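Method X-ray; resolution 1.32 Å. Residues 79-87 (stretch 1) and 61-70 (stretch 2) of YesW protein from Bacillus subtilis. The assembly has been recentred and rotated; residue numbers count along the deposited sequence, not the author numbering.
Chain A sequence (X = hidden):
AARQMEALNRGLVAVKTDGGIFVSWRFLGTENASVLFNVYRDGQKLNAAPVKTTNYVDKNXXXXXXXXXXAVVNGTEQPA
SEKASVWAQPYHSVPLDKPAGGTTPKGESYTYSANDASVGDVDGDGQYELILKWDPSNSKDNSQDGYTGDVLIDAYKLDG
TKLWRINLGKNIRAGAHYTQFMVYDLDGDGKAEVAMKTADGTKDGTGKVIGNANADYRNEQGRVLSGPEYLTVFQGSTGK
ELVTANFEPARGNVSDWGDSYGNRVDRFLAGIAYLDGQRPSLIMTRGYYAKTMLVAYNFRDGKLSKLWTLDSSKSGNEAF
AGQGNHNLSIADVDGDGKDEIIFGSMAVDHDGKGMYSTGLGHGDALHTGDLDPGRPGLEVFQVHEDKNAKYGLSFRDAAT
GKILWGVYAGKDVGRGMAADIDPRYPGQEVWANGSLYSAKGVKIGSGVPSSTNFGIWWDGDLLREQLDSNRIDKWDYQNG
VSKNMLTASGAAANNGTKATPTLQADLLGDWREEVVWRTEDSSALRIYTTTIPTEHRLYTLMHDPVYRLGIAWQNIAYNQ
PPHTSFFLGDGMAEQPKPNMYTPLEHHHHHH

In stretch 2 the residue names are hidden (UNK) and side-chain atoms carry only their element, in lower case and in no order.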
# COMPACT_ATOMS: atom_id res chain seq x y z
N PRO A 79 28.52 15.61 0.63
CA PRO A 79 29.01 14.54 -0.26
C PRO A 79 27.99 14.15 -1.33
O PRO A 79 26.78 14.27 -1.10
CB PRO A 79 29.24 13.37 0.70
CG PRO A 79 29.47 14.00 2.02
CD PRO A 79 28.56 15.19 2.04
N ALA A 80 28.49 13.71 -2.48
CA ALA A 80 27.64 13.30 -3.59
C ALA A 80 26.73 12.12 -3.22
O ALA A 80 27.10 11.26 -2.43
CB ALA A 80 28.48 12.95 -4.81
N SER A 81 25.55 12.12 -3.82
CA SER A 81 24.63 11.00 -3.74
C SER A 81 25.24 9.78 -4.41
O SER A 81 26.31 9.85 -5.02
CB SER A 81 23.34 11.35 -4.48
OG SER A 81 23.61 11.51 -5.86
N GLU A 82 24.53 8.65 -4.31
CA GLU A 82 24.79 7.51 -5.17
C GLU A 82 24.72 7.94 -6.64
O GLU A 82 24.00 8.88 -6.99
CB GLU A 82 23.80 6.38 -4.86
CG GLU A 82 22.36 6.58 -5.38
CD GLU A 82 21.49 7.52 -4.54
OE1 GLU A 82 21.92 7.98 -3.45
OE2 GLU A 82 20.36 7.80 -5.00
N LYS A 83 25.47 7.26 -7.49
CA LYS A 83 25.45 7.52 -8.93
C LYS A 83 24.21 6.93 -9.59
O LYS A 83 23.80 5.82 -9.26
CB LYS A 83 26.70 6.94 -9.60
CG LYS A 83 27.98 7.68 -9.27
CD LYS A 83 29.16 7.12 -10.04
CE LYS A 83 30.43 7.93 -9.78
NZ LYS A 83 30.32 9.33 -10.29
N ALA A 84 23.62 7.68 -10.51
CA ALA A 84 22.49 7.20 -11.30
C ALA A 84 22.82 7.16 -12.78
O ALA A 84 23.30 8.13 -13.35
CB ALA A 84 21.26 8.08 -11.06
N SER A 85 22.55 6.01 -13.41
CA SER A 85 22.67 5.91 -14.86
C SER A 85 21.33 6.28 -15.50
O SER A 85 20.32 6.40 -14.81
CB SER A 85 23.13 4.51 -15.27
OG SER A 85 22.24 3.52 -14.78
N VAL A 86 21.33 6.46 -16.81
CA VAL A 86 20.15 6.93 -17.54
C VAL A 86 19.29 5.76 -18.00
O VAL A 86 19.77 4.85 -18.68
CB VAL A 86 20.54 7.80 -18.77
CG1 VAL A 86 19.32 8.16 -19.60
CG2 VAL A 86 21.27 9.07 -18.33
N TRP A 87 18.00 5.80 -17.65
CA TRP A 87 17.04 4.82 -18.15
C TRP A 87 16.82 5.05 -19.64
O TRP A 87 16.37 6.12 -20.05
CB TRP A 87 15.70 4.98 -17.46
CG TRP A 87 15.64 4.67 -16.00
CD1 TRP A 87 16.67 4.51 -15.12
CD2 TRP A 87 14.44 4.52 -15.25
NE1 TRP A 87 16.18 4.26 -13.86
CE2 TRP A 87 14.81 4.25 -13.91
CE3 TRP A 87 13.08 4.58 -15.57
CZ2 TRP A 87 13.86 4.05 -12.90
CZ3 TRP A 87 12.14 4.37 -14.57
CH2 TRP A 87 12.54 4.11 -13.25
N UNK A 61 22.53 16.03 -21.79
CA UNK A 61 22.86 14.68 -21.36
C UNK A 61 22.62 13.63 -22.43
O UNK A 61 21.85 13.86 -23.37
N UNK A 62 23.27 12.48 -22.28
CA UNK A 62 23.11 11.37 -23.22
C UNK A 62 22.78 10.07 -22.49
O UNK A 62 22.81 10.01 -21.26
o UNK A 62 25.37 10.50 -23.36
c UNK A 62 24.37 11.21 -24.07
N UNK A 63 22.49 9.02 -23.27
CA UNK A 63 22.18 7.70 -22.72
C UNK A 63 23.32 7.09 -21.90
O UNK A 63 23.10 6.25 -21.04
c UNK A 63 21.76 6.75 -23.84
N UNK A 64 24.55 7.53 -22.18
CA UNK A 64 25.73 7.05 -21.47
C UNK A 64 26.12 7.88 -20.25
O UNK A 64 27.06 7.54 -19.54
N UNK A 65 25.40 8.98 -20.01
CA UNK A 65 25.71 9.87 -18.88
C UNK A 65 25.39 9.26 -17.52
O UNK A 65 24.52 8.39 -17.41
c UNK A 65 24.96 11.20 -19.04
o UNK A 65 25.29 11.85 -20.25
N UNK A 66 26.12 9.68 -16.49
CA UNK A 66 25.78 9.33 -15.11
C UNK A 66 25.62 10.60 -14.29
O UNK A 66 26.27 11.62 -14.57
c UNK A 66 27.03 7.12 -15.26
o UNK A 66 28.06 9.08 -14.27
c UNK A 66 26.81 8.39 -14.44
N UNK A 67 24.75 10.54 -13.29
CA UNK A 67 24.41 11.72 -12.50
C UNK A 67 24.62 11.51 -11.02
O UNK A 67 24.50 10.39 -10.51
c UNK A 67 22.76 13.97 -14.47
c UNK A 67 22.50 11.71 -15.22
c UNK A 67 22.73 12.61 -14.18
c UNK A 67 22.96 12.12 -12.77
o UNK A 67 22.15 13.94 -18.07
c UNK A 67 22.35 13.50 -16.78
c UNK A 67 22.57 14.42 -15.77
c UNK A 67 22.31 12.15 -16.51
N UNK A 68 24.97 12.60 -10.34
CA UNK A 68 24.96 12.67 -8.89
C UNK A 68 24.33 14.00 -8.50
O UNK A 68 24.25 14.92 -9.32
c UNK A 68 26.99 11.20 -8.49
c UNK A 68 26.38 12.58 -8.28
o UNK A 68 27.22 13.58 -8.87
N UNK A 69 23.86 14.07 -7.27
CA UNK A 69 23.36 15.30 -6.69
C UNK A 69 24.10 15.55 -5.38
O UNK A 69 24.46 14.61 -4.67
c UNK A 69 21.34 16.31 -5.50
c UNK A 69 21.82 15.26 -6.51
c UNK A 69 21.13 15.44 -7.85
N UNK A 70 24.35 16.82 -5.08
CA UNK A 70 24.95 17.21 -3.81
C UNK A 70 24.03 18.21 -3.13
O UNK A 70 23.66 19.22 -3.73
n UNK A 70 29.53 16.89 -5.81
c UNK A 70 27.33 16.89 -4.70
n UNK A 70 31.12 18.56 -5.88
n UNK A 70 31.28 16.76 -7.29
c UNK A 70 30.64 17.40 -6.32
c UNK A 70 28.73 17.50 -4.75
c UNK A 70 26.34 17.82 -4.01
O HOH W 1 23.85 6.06 -18.42
O HOH W 2 20.84 4.88 -21.20

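Position 61 has backbone atoms and no side-chain atom, and nothing of it touches stretch 1. An ideal CB here would lie 2.1 Å from the oxygen borne by the ring of position 67, so there is no space for one. It is Gly-61.

Position 62 carries one carbon and then one oxygen. Its CA-to-CB bond points away from stretch 1, but its backbone O lies 3.4 Å from Val-86 CG2. That is a serine, Ser-62.

Position 63 has a single side-chain carbon. Its contact with Val-86 comes through the backbone, with its O 3.8 Å from Val-86 CB. It is Ala-63.

Position 64 again lacks side-chain atoms. It does not touch stretch 1, and a CB would have room. It is Gly-64.

Position 65 has one carbon and one oxygen. Its backbone O is 3.4 Å from Val-86 CG2. It is Ser-65. A type I turn runs from Ser-62 to Ser-65. Ser-65 OG accepts a hydrogen bond from Ser-62 N at 2.9 Å, which ties the turn across its ends.

Position 66 shows a carbon bearing one oxygen and one carbon. Its CA makes a CA-H...O contact of 3.3 Å to Ala-84 O. This beta-branched pattern with a single oxygen is Thr-66.

Position 67 has one carbon leading to a six-carbon ring that bears an oxygen. Val-86 CG2 sits at the ring edge, 3.7 Å from the nearest ring carbon. It is Tyr-67, and that carbon is CE2.

Position 68 repeats the carbon with one oxygen and one carbon. The branch carbon packs 3.7 Å from Lys-83 CG. It is Thr-68, and the branch carbon is CG2.

Position 69 has three carbons, one of them carrying the other two, and no heteroatom. Its backbone N donates to Ser-81 OG at 2.9 Å. It is Val-69.

Position 70 has three carbons, a nitrogen, and a carbon with two more nitrogens. The second carbon of the chain lies 3.8 Å from Ala-80 CA. This guanidinium chain is Arg-70.

The contact is held by antiparallel backbone pairing. Tyr-67 N donates to Ala-84 O and Ala-84 N donates to Tyr-67 O, both at 2.8 Å. Farther along, Ser-81 N donates to Val-69 O at 2.8 Å. There the Ser-81 hydroxyl stands in for a backbone acceptor: Ser-81 OG takes the bond from Val-69 N and donates its own hydrogen to Glu-82 O at 2.9 Å. At the other end, Val-86 packs against the turn and Tyr-67. The O of water 1 accepts from Val-86 N at 3.0 Å and donates to Ala-63 O at 2.7 Å and to Ser-65 O at 2.6 Å, extending the join where direct backbone bonds stop.

Stretch 2 61-70: GSAGSTYTVR
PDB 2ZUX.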